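Local structure of origin of replication complex subunit 1B (Arabidopsis thaliana, 5HH7) at residues Asp22-Glu27 with Leu189-Val194; Lys77-Pro82 with Gly89-Gln94; Glu124-Gly129 with Asp209-Glu214; Trp140-Val143 with Tyr148-Arg151; Trp154-Glu159 with Tyr215-His220. The protein serves as a subunit of the origin recognition complex, which binds replication origins, and reads the histone H3 tail through the BAH-PHD cassette that makes up this chain. All coordinates share one frame; numbering follows the deposited sequence. Where two conformers were deposited one is given.

Contact 1 closes the longest loop: it brings strand 24-27 of the small N-terminal hairpin back to strand 188-195 of the BAH sheet. Contact 2 lies within that loop as a local closure of the PHD finger, its centre about 33 Å from the centre of contact 1. Contact 3 opens later, at helix 122-127, and ends on strand 210-218, so it crosses contact 1; the two meet where Ser193 pairs with Asp209 and Phe211. Contact 4, the hairpin of strands 132-142 and 148-156, falls inside both of these loops. Contact 5 follows on strand 148-156 and reaches the far part of strand 210-218, crossing contacts 1 and 3. Contacts 1, 3, 4 and 5 all involve the BAH sheet.

Contact 1: Asp22-Glu27 with Leu189-Val194; sequences DETEFE and LRHCSV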
# COMPACT_ATOMS: atom_id res chain seq x y z
N ASP A 22 21.13 0.26 -2.51
CA ASP A 22 20.94 -0.75 -3.55
C ASP A 22 20.40 -0.15 -4.84
O ASP A 22 19.44 -0.66 -5.42
CB ASP A 22 20.03 -1.88 -3.06
CG ASP A 22 20.69 -2.76 -2.02
OD1 ASP A 22 21.94 -2.79 -1.97
OD2 ASP A 22 19.97 -3.44 -1.27
N GLU A 23 21.01 0.96 -5.27
CA GLU A 23 20.63 1.67 -6.49
C GLU A 23 19.21 2.25 -6.47
O GLU A 23 18.68 2.63 -7.52
CB GLU A 23 20.83 0.78 -7.73
CG GLU A 23 22.25 0.26 -7.88
CD GLU A 23 22.43 -0.57 -9.13
OE1 GLU A 23 21.44 -0.74 -9.88
OE2 GLU A 23 23.56 -1.06 -9.36
N THR A 24 18.60 2.32 -5.29
CA THR A 24 17.31 2.99 -5.14
C THR A 24 17.43 4.19 -4.20
O THR A 24 18.00 4.08 -3.12
CB THR A 24 16.22 2.05 -4.61
OG1 THR A 24 16.05 0.95 -5.52
CG2 THR A 24 14.90 2.78 -4.47
N GLU A 25 16.89 5.32 -4.63
CA GLU A 25 16.93 6.54 -3.84
C GLU A 25 15.81 6.58 -2.80
O GLU A 25 14.64 6.47 -3.15
CB GLU A 25 16.85 7.76 -4.76
CG GLU A 25 16.88 9.10 -4.04
CD GLU A 25 17.15 10.25 -4.99
OE1 GLU A 25 18.31 10.40 -5.42
OE2 GLU A 25 16.21 11.01 -5.30
N PHE A 26 16.18 6.72 -1.53
CA PHE A 26 15.20 6.86 -0.46
C PHE A 26 15.33 8.24 0.17
O PHE A 26 16.44 8.72 0.42
CB PHE A 26 15.38 5.77 0.59
CG PHE A 26 15.09 4.38 0.07
CD1 PHE A 26 13.81 3.87 0.10
CD2 PHE A 26 16.11 3.60 -0.45
CE1 PHE A 26 13.55 2.59 -0.37
CE2 PHE A 26 15.85 2.33 -0.93
CZ PHE A 26 14.57 1.83 -0.89
N GLU A 27 14.19 8.87 0.45
CA GLU A 27 14.17 10.24 0.93
C GLU A 27 13.21 10.36 2.12
O GLU A 27 12.23 9.62 2.20
CB GLU A 27 13.74 11.18 -0.20
CG GLU A 27 13.72 12.65 0.15
CD GLU A 27 13.60 13.54 -1.08
OE1 GLU A 27 13.41 12.99 -2.18
OE2 GLU A 27 13.69 14.77 -0.94
N LEU A 189 11.51 -3.31 1.66
CA LEU A 189 11.23 -4.10 0.46
C LEU A 189 11.26 -3.20 -0.77
O LEU A 189 12.15 -3.34 -1.62
CB LEU A 189 9.88 -4.81 0.58
CG LEU A 189 9.85 -5.94 1.61
CD1 LEU A 189 8.44 -6.50 1.77
CD2 LEU A 189 10.82 -7.05 1.21
N ARG A 190 10.30 -2.29 -0.87
CA ARG A 190 10.29 -1.29 -1.93
C ARG A 190 9.29 -0.19 -1.60
O ARG A 190 8.56 -0.30 -0.61
CB ARG A 190 9.96 -1.93 -3.29
CG ARG A 190 8.73 -2.82 -3.28
CD ARG A 190 8.53 -3.49 -4.65
NE ARG A 190 7.30 -4.27 -4.72
CZ ARG A 190 6.10 -3.73 -4.96
NH1 ARG A 190 5.98 -2.43 -5.14
NH2 ARG A 190 5.03 -4.51 -5.01
N HIS A 191 9.27 0.85 -2.41
CA HIS A 191 8.34 1.96 -2.20
C HIS A 191 6.88 1.54 -2.41
O HIS A 191 6.58 0.68 -3.23
CB HIS A 191 8.65 3.12 -3.15
CG HIS A 191 9.85 3.92 -2.76
ND1 HIS A 191 11.11 3.67 -3.26
CD2 HIS A 191 9.98 4.98 -1.92
CE1 HIS A 191 11.96 4.54 -2.75
NE2 HIS A 191 11.31 5.35 -1.94
N CYS A 192 5.99 2.18 -1.65
CA CYS A 192 4.58 2.21 -2.01
C CYS A 192 4.20 3.68 -2.12
O CYS A 192 5.02 4.55 -1.86
CB CYS A 192 3.71 1.46 -0.99
SG CYS A 192 3.79 2.08 0.71
N SER A 193 2.97 3.96 -2.53
CA SER A 193 2.54 5.35 -2.67
C SER A 193 1.29 5.63 -1.84
O SER A 193 0.21 5.14 -2.15
CB SER A 193 2.31 5.69 -4.14
OG SER A 193 2.21 7.10 -4.31
N VAL A 194 1.45 6.42 -0.79
CA VAL A 194 0.35 6.73 0.10
C VAL A 194 -0.20 8.12 -0.20
O VAL A 194 0.53 9.11 -0.14
CB VAL A 194 0.78 6.65 1.57
CG1 VAL A 194 -0.39 6.98 2.47
CG2 VAL A 194 1.31 5.25 1.88
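An offset, nearly parallel pairing of a phenylalanine and a histidine joins the small hairpin strand 24-27 to strand 188-195 of the BAH sheet. The Phe26 and His191 ring planes differ by 17°, and their centroids lie 4.7 Å apart, but the rings are displaced, so little of one lies above the other. The shortest approach is oblique, with Phe26 CE1 3.5 Å from His191 CE1. In both residues CG stands anti to the carbonyl carbon (chi1 -65° in Phe26, -75° in His191), and this swings each ring towards the other strand although neither CB points straight across. Around the imidazole edge, in the plane of the ring, the CG2 methyl of Thr24 comes to 3.8 Å from His191 CE1. Near the same plane the backbone oxygen Glu25 O approaches His191 CE1 to 3.3 Å. Beyond the contact, Phe26 also packs on Val32 of strand 31-34 and on Met185. His191 NE2 is hydrogen-bonded to Asp30 OD2, an acceptor that also takes the backbone N of Glu27. The carboxylate thus fixes the imidazole's rotation, and its charge, with Glu25 O near CE1, may polarise the ring and make protonation somewhat easier.

Contact 2: Lys77-Pro82 with Gly89-Gln94; sequences KCLKPP and GDWICQ. With ZN (zinc ion), chain D.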
# COMPACT_ATOMS: atom_id res chain seq x y z
N LYS A 77 -13.82 -7.29 -20.66
CA LYS A 77 -14.48 -8.11 -21.67
C LYS A 77 -15.06 -9.39 -21.09
O LYS A 77 -15.78 -10.12 -21.78
CB LYS A 77 -13.48 -8.48 -22.76
CG LYS A 77 -12.43 -9.47 -22.28
CD LYS A 77 -11.70 -10.12 -23.43
CE LYS A 77 -10.91 -11.33 -22.96
NZ LYS A 77 -11.79 -12.37 -22.35
N CYS A 78 -14.74 -9.68 -19.83
CA CYS A 78 -15.14 -10.94 -19.23
C CYS A 78 -16.27 -10.78 -18.22
O CYS A 78 -16.80 -11.77 -17.71
CB CYS A 78 -13.93 -11.62 -18.60
SG CYS A 78 -12.67 -12.05 -19.81
N LEU A 79 -16.65 -9.54 -17.96
CA LEU A 79 -17.80 -9.26 -17.11
C LEU A 79 -19.09 -9.69 -17.82
O LEU A 79 -19.10 -9.88 -19.03
CB LEU A 79 -17.85 -7.78 -16.75
CG LEU A 79 -16.56 -7.22 -16.13
CD1 LEU A 79 -16.69 -5.74 -15.81
CD2 LEU A 79 -16.18 -8.00 -14.89
N LYS A 80 -20.16 -9.87 -17.05
CA LYS A 80 -21.46 -10.20 -17.62
C LYS A 80 -22.51 -9.15 -17.23
O LYS A 80 -22.97 -9.12 -16.09
CB LYS A 80 -21.90 -11.61 -17.19
CG LYS A 80 -21.69 -11.93 -15.71
CD LYS A 80 -22.51 -13.15 -15.28
CE LYS A 80 -21.88 -14.46 -15.74
NZ LYS A 80 -20.85 -14.95 -14.79
N PRO A 81 -22.88 -8.29 -18.19
CA PRO A 81 -22.40 -8.24 -19.57
C PRO A 81 -21.04 -7.54 -19.65
O PRO A 81 -20.70 -6.78 -18.74
CB PRO A 81 -23.47 -7.40 -20.27
CG PRO A 81 -23.94 -6.46 -19.22
CD PRO A 81 -23.90 -7.25 -17.93
N PRO A 82 -20.28 -7.79 -20.73
CA PRO A 82 -18.93 -7.21 -20.82
C PRO A 82 -18.95 -5.69 -20.92
O PRO A 82 -19.82 -5.12 -21.58
CB PRO A 82 -18.38 -7.82 -22.11
CG PRO A 82 -19.59 -8.13 -22.92
CD PRO A 82 -20.63 -8.56 -21.93
N GLY A 89 -15.78 5.79 -10.90
CA GLY A 89 -16.29 5.72 -9.54
C GLY A 89 -16.48 4.31 -9.01
O GLY A 89 -15.76 3.38 -9.39
N ASP A 90 -17.47 4.15 -8.14
CA ASP A 90 -17.70 2.90 -7.41
C ASP A 90 -17.96 1.71 -8.33
O ASP A 90 -18.75 1.79 -9.27
CB ASP A 90 -18.86 3.04 -6.43
CG ASP A 90 -18.62 4.11 -5.38
OD1 ASP A 90 -17.49 4.64 -5.30
OD2 ASP A 90 -19.57 4.43 -4.63
N TRP A 91 -17.31 0.59 -8.04
CA TRP A 91 -17.58 -0.66 -8.74
C TRP A 91 -17.18 -1.86 -7.91
O TRP A 91 -16.08 -1.91 -7.36
CB TRP A 91 -16.86 -0.70 -10.09
CG TRP A 91 -17.18 -1.94 -10.88
CD1 TRP A 91 -18.24 -2.13 -11.73
CD2 TRP A 91 -16.44 -3.17 -10.89
NE1 TRP A 91 -18.20 -3.39 -12.26
CE2 TRP A 91 -17.11 -4.05 -11.77
CE3 TRP A 91 -15.28 -3.61 -10.24
CZ2 TRP A 91 -16.65 -5.35 -12.01
CZ3 TRP A 91 -14.83 -4.90 -10.49
CH2 TRP A 91 -15.51 -5.75 -11.37
N ILE A 92 -18.09 -2.82 -7.80
CA ILE A 92 -17.77 -4.11 -7.18
C ILE A 92 -18.14 -5.23 -8.14
O ILE A 92 -19.01 -5.06 -9.00
CB ILE A 92 -18.48 -4.31 -5.83
CG1 ILE A 92 -20.00 -4.32 -6.02
CG2 ILE A 92 -18.06 -3.24 -4.83
CD1 ILE A 92 -20.77 -4.69 -4.77
N CYS A 93 -17.49 -6.37 -7.99
CA CYS A 93 -17.71 -7.48 -8.90
C CYS A 93 -18.97 -8.25 -8.53
O CYS A 93 -19.62 -7.97 -7.53
CB CYS A 93 -16.51 -8.42 -8.89
SG CYS A 93 -16.47 -9.48 -7.44
N GLN A 94 -19.30 -9.24 -9.36
CA GLN A 94 -20.52 -10.03 -9.18
C GLN A 94 -20.50 -10.84 -7.88
O GLN A 94 -21.54 -11.02 -7.25
CB GLN A 94 -20.74 -10.95 -10.37
CG GLN A 94 -19.53 -11.80 -10.74
CD GLN A 94 -18.97 -11.46 -12.11
OE1 GLN A 94 -18.89 -10.30 -12.49
NE2 GLN A 94 -18.59 -12.49 -12.86
ZN ZN D . -15.23 -8.40 -5.44
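Apolar packing of Leu79 against Trp91 carries the centre of this contact between two segments of the PHD finger. Both methyl groups of Leu79 converge on one corner of the Trp91 indole: Leu79 CD1 lies 3.8 Å from Trp91 CZ2 and Leu79 CD2 3.9 Å from the same carbon. The leucine meets the ring obliquely. Trp91 holds CG anti to its backbone N (chi1 -177°), which extends the indole across to the leucine, while the backbone N of Cys93 lies off-centre over one face of the ring.

Polar side chains meet at the margin. Lys80, bent at chi3 and chi4, folds its ammonium group toward the amide of Gln94, the two side chains crossing at about a right angle. Lys80 NZ and Gln94 NE2 are 3.9 Å apart, a proximity without a hydrogen bond.

Metal binding fixes the second segment. Cys93 SG is 2.6 Å from a zinc ion whose site is completed by Cys67, Cys70 and Cys96. Cys78, in the other segment, belongs to the second site, with Cys53, Cys56 and His75, the interleaved ligand pairs being the cross-brace of a PHD finger. Gly89 makes backbone hydrogen bonds to the bound H3 peptide, and Trp91 packs on one of its apolar side chains.

Leu79 and Cys93 both touch Phe74 of strand 73-75, and Cys93 is the N-cap of helix 94-98.

Contact 3: Glu124-Gly129 with Asp209-Glu214; sequences EKLLSG and DVFLCE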
# COMPACT_ATOMS: atom_id res chain seq x y z
N GLU A 124 -1.41 -7.07 -1.04
CA GLU A 124 -2.27 -8.07 -0.43
C GLU A 124 -1.72 -8.50 0.93
O GLU A 124 -2.48 -8.64 1.90
CB GLU A 124 -2.42 -9.28 -1.36
CG GLU A 124 -3.47 -10.28 -0.92
CD GLU A 124 -3.68 -11.40 -1.93
OE1 GLU A 124 -3.17 -11.29 -3.06
OE2 GLU A 124 -4.36 -12.38 -1.58
N LYS A 125 -0.41 -8.69 1.01
CA LYS A 125 0.23 -9.06 2.26
C LYS A 125 0.09 -7.96 3.31
O LYS A 125 -0.15 -8.24 4.49
CB LYS A 125 1.71 -9.38 2.05
CG LYS A 125 1.99 -10.60 1.18
CD LYS A 125 3.48 -10.85 1.08
CE LYS A 125 3.82 -11.81 -0.05
NZ LYS A 125 5.29 -11.99 -0.22
N LEU A 126 0.24 -6.71 2.88
CA LEU A 126 0.10 -5.58 3.79
C LEU A 126 -1.29 -5.54 4.40
O LEU A 126 -1.45 -5.45 5.61
CB LEU A 126 0.37 -4.26 3.07
CG LEU A 126 0.12 -3.03 3.93
CD1 LEU A 126 1.12 -2.98 5.09
CD2 LEU A 126 0.18 -1.75 3.11
N LEU A 127 -2.30 -5.65 3.54
CA LEU A 127 -3.68 -5.51 3.97
C LEU A 127 -4.19 -6.71 4.76
O LEU A 127 -5.25 -6.65 5.38
CB LEU A 127 -4.59 -5.22 2.76
CG LEU A 127 -4.26 -3.91 2.03
CD1 LEU A 127 -5.20 -3.68 0.84
CD2 LEU A 127 -4.30 -2.72 2.99
N SER A 128 -3.42 -7.79 4.76
CA SER A 128 -3.76 -8.95 5.57
C SER A 128 -2.90 -9.00 6.83
O SER A 128 -2.97 -9.94 7.61
CB SER A 128 -3.61 -10.25 4.77
OG SER A 128 -2.25 -10.50 4.47
N GLY A 129 -2.08 -7.97 7.01
CA GLY A 129 -1.23 -7.86 8.19
C GLY A 129 -0.00 -8.75 8.17
O GLY A 129 0.54 -9.10 9.23
N ASP A 209 0.15 -0.51 -5.69
CA ASP A 209 0.81 -0.07 -4.47
C ASP A 209 0.36 1.32 -4.02
O ASP A 209 1.12 2.06 -3.39
CB ASP A 209 2.33 -0.13 -4.67
CG ASP A 209 2.79 -1.53 -5.04
OD1 ASP A 209 2.52 -2.47 -4.27
OD2 ASP A 209 3.38 -1.70 -6.13
N VAL A 210 -0.89 1.65 -4.33
CA VAL A 210 -1.46 2.94 -3.98
C VAL A 210 -2.41 2.81 -2.80
O VAL A 210 -3.32 1.98 -2.81
CB VAL A 210 -2.21 3.56 -5.18
CG1 VAL A 210 -2.94 4.84 -4.76
CG2 VAL A 210 -1.24 3.84 -6.32
N PHE A 211 -2.20 3.63 -1.77
CA PHE A 211 -3.03 3.58 -0.58
C PHE A 211 -3.55 4.96 -0.21
O PHE A 211 -3.01 5.98 -0.64
CB PHE A 211 -2.26 2.98 0.59
CG PHE A 211 -1.71 1.61 0.31
CD1 PHE A 211 -2.49 0.49 0.50
CD2 PHE A 211 -0.42 1.46 -0.18
CE1 PHE A 211 -1.99 -0.77 0.21
CE2 PHE A 211 0.08 0.21 -0.46
CZ PHE A 211 -0.70 -0.91 -0.27
N LEU A 212 -4.60 4.97 0.60
CA LEU A 212 -5.18 6.21 1.11
C LEU A 212 -4.80 6.38 2.57
O LEU A 212 -4.89 5.44 3.35
CB LEU A 212 -6.71 6.14 1.01
CG LEU A 212 -7.48 7.17 1.85
CD1 LEU A 212 -7.32 8.55 1.26
CD2 LEU A 212 -8.96 6.79 1.97
N CYS A 213 -4.36 7.58 2.93
CA CYS A 213 -4.21 7.92 4.34
C CYS A 213 -4.69 9.34 4.61
O CYS A 213 -4.12 10.30 4.10
CB CYS A 213 -2.77 7.77 4.82
SG CYS A 213 -2.58 8.08 6.60
N GLU A 214 -5.74 9.45 5.41
CA GLU A 214 -6.28 10.74 5.80
C GLU A 214 -5.93 11.08 7.25
O GLU A 214 -5.76 12.25 7.60
CB GLU A 214 -7.80 10.76 5.62
CG GLU A 214 -8.46 12.08 6.04
CD GLU A 214 -9.87 12.22 5.50
OE1 GLU A 214 -10.44 11.21 5.03
OE2 GLU A 214 -10.42 13.34 5.55
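With CG anti to the backbone N (chi1 175°), Leu126 extends from helix 122-127 straight at Phe211, whose own CG stands anti to the carbonyl carbon (chi1 -56°) and carries the ring out from strand 210-218. The two side chains come from opposite directions, and the leucine methyl CD2 settles over one face of the ring. This is a CH-pi contact: Leu126 CD2 lies 4.0 Å from the Phe211 ring centroid, 28° off the ring normal. Its nearest ring atom is Phe211 CZ, 3.6 Å from Leu126 CD2. Leu127 slides past the phenylalanine and brings CD2 to 4.1 Å from Phe211 CE1.

The contact seats the short helix that precedes strand 132-142 against the BAH sheet. The helix ends in a Schellman motif, with Gly129 at positive phi and Gly129 N bonded to Leu126 O at 3.0 Å. Tyr33 of strand 31-34 touches both Leu126 and Phe211, and Cys192 of strand 188-195 also packs on Phe211. Leu127 reaches Leu71, next in sequence to the zinc ligand Cys70.

Contact 4: Trp140-Val143 with Tyr148-Arg151; sequences WKEV and YWIR
The carbonyl oxygen of Trp140 accepts the shortest polar bond here, from Trp149 N at 2.8 Å, with the donor nearly along the C=O axis. The CA-H of Tyr148 adds a weaker contact to the same oxygen. In return Trp140 N donates to Trp149 O at 3.0 Å, making Trp140 and Trp149 an antiparallel hydrogen-bonded pair; Lys141 and Tyr148 form the adjoining non-hydrogen-bonded pair.

On the tryptophan side of the sheet, the Trp140 indole folds back over its neighbour, its CG lying between backbone N and carbonyl carbon (chi1 77°). Trp149 CB sits over the six-membered ring of Trp140, 3.6 Å from its centroid in a CH-pi contact. The indole planes are almost parallel, at 6°, but displaced. Trp140 NE1 donates to Glu142 OE1 at 3.0 Å; the carboxylate oxygen lies in the indole plane, so the bond helps hold the ring's rotation. On the other side, Lys141 CB rests over a face of the Tyr148 ring, 4.0 Å from its centroid.

Arg13 makes a cation-pi contact with Trp140, and Arg151 forms a salt bridge with Asp137. The pairs lie at the turn end of the beta hairpin formed by strands 132-142 and 148-156 of the BAH sheet.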
# COMPACT_ATOMS: atom_id res chain seq x y z
N TRP A 140 19.93 7.40 8.39
CA TRP A 140 21.29 7.61 8.87
C TRP A 140 22.22 6.43 8.66
O TRP A 140 21.79 5.29 8.49
CB TRP A 140 21.30 8.02 10.35
CG TRP A 140 21.09 6.88 11.31
CD1 TRP A 140 22.05 6.09 11.87
CD2 TRP A 140 19.84 6.43 11.84
NE1 TRP A 140 21.47 5.16 12.71
CE2 TRP A 140 20.11 5.35 12.71
CE3 TRP A 140 18.51 6.83 11.66
CZ2 TRP A 140 19.11 4.67 13.40
CZ3 TRP A 140 17.51 6.15 12.35
CH2 TRP A 140 17.82 5.08 13.20
N LYS A 141 23.52 6.73 8.66
CA LYS A 141 24.54 5.71 8.65
C LYS A 141 25.07 5.56 10.07
O LYS A 141 25.46 6.55 10.70
CB LYS A 141 25.68 6.09 7.70
CG LYS A 141 26.78 5.04 7.60
CD LYS A 141 27.82 5.44 6.57
CE LYS A 141 28.49 6.75 6.93
NZ LYS A 141 29.56 7.12 5.95
N GLU A 142 25.06 4.34 10.58
CA GLU A 142 25.61 4.05 11.90
C GLU A 142 27.13 4.10 11.80
O GLU A 142 27.73 3.35 11.03
CB GLU A 142 25.13 2.67 12.37
CG GLU A 142 25.41 2.36 13.83
CD GLU A 142 24.43 3.04 14.78
OE1 GLU A 142 23.36 3.48 14.32
OE2 GLU A 142 24.74 3.12 15.99
N VAL A 143 27.75 4.98 12.57
CA VAL A 143 29.19 5.21 12.47
C VAL A 143 30.03 3.99 12.85
O VAL A 143 31.06 3.71 12.22
CB VAL A 143 29.63 6.46 13.29
CG1 VAL A 143 31.14 6.51 13.45
CG2 VAL A 143 29.12 7.73 12.63
N TYR A 148 23.38 1.33 7.20
CA TYR A 148 22.34 2.33 7.02
C TYR A 148 21.01 1.93 7.67
O TYR A 148 20.60 0.77 7.61
CB TYR A 148 22.13 2.65 5.54
CG TYR A 148 23.18 3.58 4.97
CD1 TYR A 148 24.43 3.11 4.58
CD2 TYR A 148 22.92 4.94 4.83
CE1 TYR A 148 25.39 3.96 4.07
CE2 TYR A 148 23.87 5.80 4.31
CZ TYR A 148 25.11 5.31 3.93
OH TYR A 148 26.06 6.16 3.42
N TRP A 149 20.35 2.91 8.28
CA TRP A 149 19.11 2.70 9.01
C TRP A 149 18.10 3.78 8.65
O TRP A 149 18.46 4.82 8.10
CB TRP A 149 19.36 2.82 10.52
CG TRP A 149 20.15 1.72 11.15
CD1 TRP A 149 21.49 1.49 11.04
CD2 TRP A 149 19.64 0.71 12.04
NE1 TRP A 149 21.85 0.39 11.79
CE2 TRP A 149 20.73 -0.10 12.41
CE3 TRP A 149 18.37 0.41 12.54
CZ2 TRP A 149 20.59 -1.19 13.26
CZ3 TRP A 149 18.23 -0.67 13.39
CH2 TRP A 149 19.33 -1.46 13.74
N ILE A 150 16.84 3.52 8.96
CA ILE A 150 15.82 4.57 8.95
C ILE A 150 15.09 4.60 10.28
O ILE A 150 15.09 3.61 11.01
CB ILE A 150 14.75 4.34 7.85
CG1 ILE A 150 14.00 3.02 8.09
CG2 ILE A 150 15.36 4.38 6.45
CD1 ILE A 150 12.72 2.87 7.28
N ARG A 151 14.50 5.74 10.61
CA ARG A 151 13.50 5.78 11.66
C ARG A 151 12.15 5.65 10.98
O ARG A 151 11.74 6.54 10.24
CB ARG A 151 13.58 7.08 12.46
CG ARG A 151 12.62 7.13 13.64
CD ARG A 151 12.86 8.33 14.53
NE ARG A 151 12.09 8.25 15.78
CZ ARG A 151 11.19 9.14 16.16
NH1 ARG A 151 10.93 10.20 15.41
NH2 ARG A 151 10.54 8.98 17.31

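Contact 5: Trp154-Glu159 with Tyr215-His220; sequences WYMIPE and YEYDVH
A single methionine spans the whole contact: the sulfur of Met156 meets an aromatic ring while its terminal methyl reaches a valine. Met156 SD lies 4.1 Å from Tyr217 CE2, and the sulfur stands 5.1 Å from the ring centroid, 67° off the ring normal. This is an oblique Met-aromatic contact. The methionine chain leaves the backbone with CG anti to N (chi1 175°) and stays extended through chi2, then bends at chi3 (-72°), which turns the methyl aside. Met156 CE consequently lies 4.1 Å from Val219 CG2, and these two side chains cross at about a right angle.

Met156 and Tyr217 belong to strands 148-156 and 210-218 of the BAH sheet, and Val219 follows directly after the second. These strands are not paired with each other, because strand 175-184 lies between them, antiparallel to the first and parallel to the second. Met156 reaches across that strand, and it also packs on Thr177 within it.

Tyr217 carries the backbone N of Val219 above one face, displaced from the middle, and its ring also meets Phe224 of strand 223-226. Glu216 forms a salt bridge with Arg153, while Asn178 ND2 on the intervening strand donates to Glu216 OE2 and Asp218 OD2.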
# COMPACT_ATOMS: atom_id res chain seq x y z
N TRP A 154 5.27 3.95 11.61
CA TRP A 154 4.44 2.86 11.11
C TRP A 154 3.04 3.28 10.66
O TRP A 154 2.37 4.06 11.34
CB TRP A 154 4.30 1.76 12.17
CG TRP A 154 5.59 1.13 12.59
CD1 TRP A 154 6.15 1.16 13.83
CD2 TRP A 154 6.49 0.38 11.76
NE1 TRP A 154 7.34 0.48 13.83
CE2 TRP A 154 7.57 -0.02 12.57
CE3 TRP A 154 6.48 0.01 10.42
CZ2 TRP A 154 8.64 -0.77 12.08
CZ3 TRP A 154 7.55 -0.74 9.93
CH2 TRP A 154 8.61 -1.12 10.76
N TYR A 155 2.62 2.75 9.52
CA TYR A 155 1.22 2.78 9.16
C TYR A 155 0.55 1.60 9.85
O TYR A 155 1.23 0.68 10.32
CB TYR A 155 1.02 2.68 7.64
CG TYR A 155 1.37 3.94 6.88
CD1 TYR A 155 0.48 5.00 6.80
CD2 TYR A 155 2.59 4.07 6.22
CE1 TYR A 155 0.78 6.16 6.10
CE2 TYR A 155 2.91 5.23 5.51
CZ TYR A 155 2.00 6.27 5.46
OH TYR A 155 2.30 7.42 4.77
N MET A 156 -0.77 1.63 9.92
CA MET A 156 -1.53 0.53 10.49
C MET A 156 -2.83 0.34 9.72
O MET A 156 -3.52 1.32 9.40
CB MET A 156 -1.82 0.79 11.97
CG MET A 156 -2.73 -0.25 12.64
SD MET A 156 -3.00 0.08 14.40
CE MET A 156 -1.40 -0.33 15.08
N ILE A 157 -3.16 -0.90 9.40
CA ILE A 157 -4.43 -1.19 8.73
C ILE A 157 -5.55 -1.13 9.76
O ILE A 157 -5.33 -1.39 10.94
CB ILE A 157 -4.40 -2.56 8.01
CG1 ILE A 157 -4.21 -3.70 9.02
CG2 ILE A 157 -3.30 -2.58 6.96
CD1 ILE A 157 -4.25 -5.08 8.38
N PRO A 158 -6.77 -0.75 9.32
CA PRO A 158 -7.90 -0.58 10.24
C PRO A 158 -8.19 -1.81 11.09
O PRO A 158 -8.55 -1.65 12.26
CB PRO A 158 -9.07 -0.30 9.28
CG PRO A 158 -8.43 0.38 8.12
CD PRO A 158 -7.10 -0.33 7.95
N GLU A 159 -8.02 -3.01 10.54
CA GLU A 159 -8.28 -4.24 11.28
C GLU A 159 -7.42 -4.36 12.53
O GLU A 159 -7.82 -5.00 13.50
CB GLU A 159 -8.03 -5.47 10.39
CG GLU A 159 -9.17 -5.83 9.46
CD GLU A 159 -9.12 -5.07 8.15
OE1 GLU A 159 -8.22 -4.21 7.99
OE2 GLU A 159 -9.98 -5.34 7.28
N TYR A 215 -5.81 10.05 8.09
CA TYR A 215 -5.69 10.27 9.53
C TYR A 215 -4.42 9.77 10.16
O TYR A 215 -3.86 8.73 9.78
CB TYR A 215 -6.87 9.63 10.27
CG TYR A 215 -8.21 10.13 9.84
CD1 TYR A 215 -8.74 11.32 10.35
CD2 TYR A 215 -8.97 9.43 8.91
CE1 TYR A 215 -9.97 11.78 9.95
CE2 TYR A 215 -10.20 9.88 8.50
CZ TYR A 215 -10.70 11.05 9.03
OH TYR A 215 -11.94 11.50 8.62
N GLU A 216 -3.97 10.52 11.16
CA GLU A 216 -3.00 10.06 12.12
C GLU A 216 -3.77 9.34 13.23
O GLU A 216 -4.76 9.86 13.74
CB GLU A 216 -2.25 11.25 12.70
CG GLU A 216 -1.37 10.94 13.90
CD GLU A 216 -0.81 12.19 14.53
OE1 GLU A 216 -0.08 12.94 13.83
OE2 GLU A 216 -1.11 12.44 15.72
N TYR A 217 -3.31 8.15 13.59
CA TYR A 217 -3.95 7.38 14.65
C TYR A 217 -3.02 7.24 15.84
O TYR A 217 -1.97 6.61 15.72
CB TYR A 217 -4.35 5.99 14.13
CG TYR A 217 -4.95 5.07 15.18
CD1 TYR A 217 -6.17 5.38 15.78
CD2 TYR A 217 -4.32 3.89 15.55
CE1 TYR A 217 -6.74 4.53 16.73
CE2 TYR A 217 -4.88 3.03 16.50
CZ TYR A 217 -6.09 3.36 17.08
OH TYR A 217 -6.65 2.52 18.02
N ASP A 218 -3.38 7.82 16.97
CA ASP A 218 -2.59 7.62 18.17
C ASP A 218 -3.04 6.34 18.84
O ASP A 218 -4.16 6.24 19.34
CB ASP A 218 -2.70 8.79 19.15
CG ASP A 218 -1.68 8.70 20.26
OD1 ASP A 218 -1.95 8.03 21.28
OD2 ASP A 218 -0.59 9.29 20.11
N VAL A 219 -2.15 5.35 18.84
CA VAL A 219 -2.48 4.02 19.32
C VAL A 219 -2.78 4.00 20.83
O VAL A 219 -3.62 3.23 21.29
CB VAL A 219 -1.35 3.01 18.97
CG1 VAL A 219 -1.68 1.62 19.50
CG2 VAL A 219 -1.13 2.98 17.46
N HIS A 220 -2.10 4.85 21.59
CA HIS A 220 -2.31 4.92 23.03
C HIS A 220 -3.67 5.53 23.39
O HIS A 220 -4.39 5.00 24.24
CB HIS A 220 -1.20 5.72 23.71
CG HIS A 220 0.10 4.98 23.82
ND1 HIS A 220 1.12 5.13 22.90
CD2 HIS A 220 0.54 4.08 24.73
CE1 HIS A 220 2.13 4.36 23.25
NE2 HIS A 220 1.81 3.71 24.35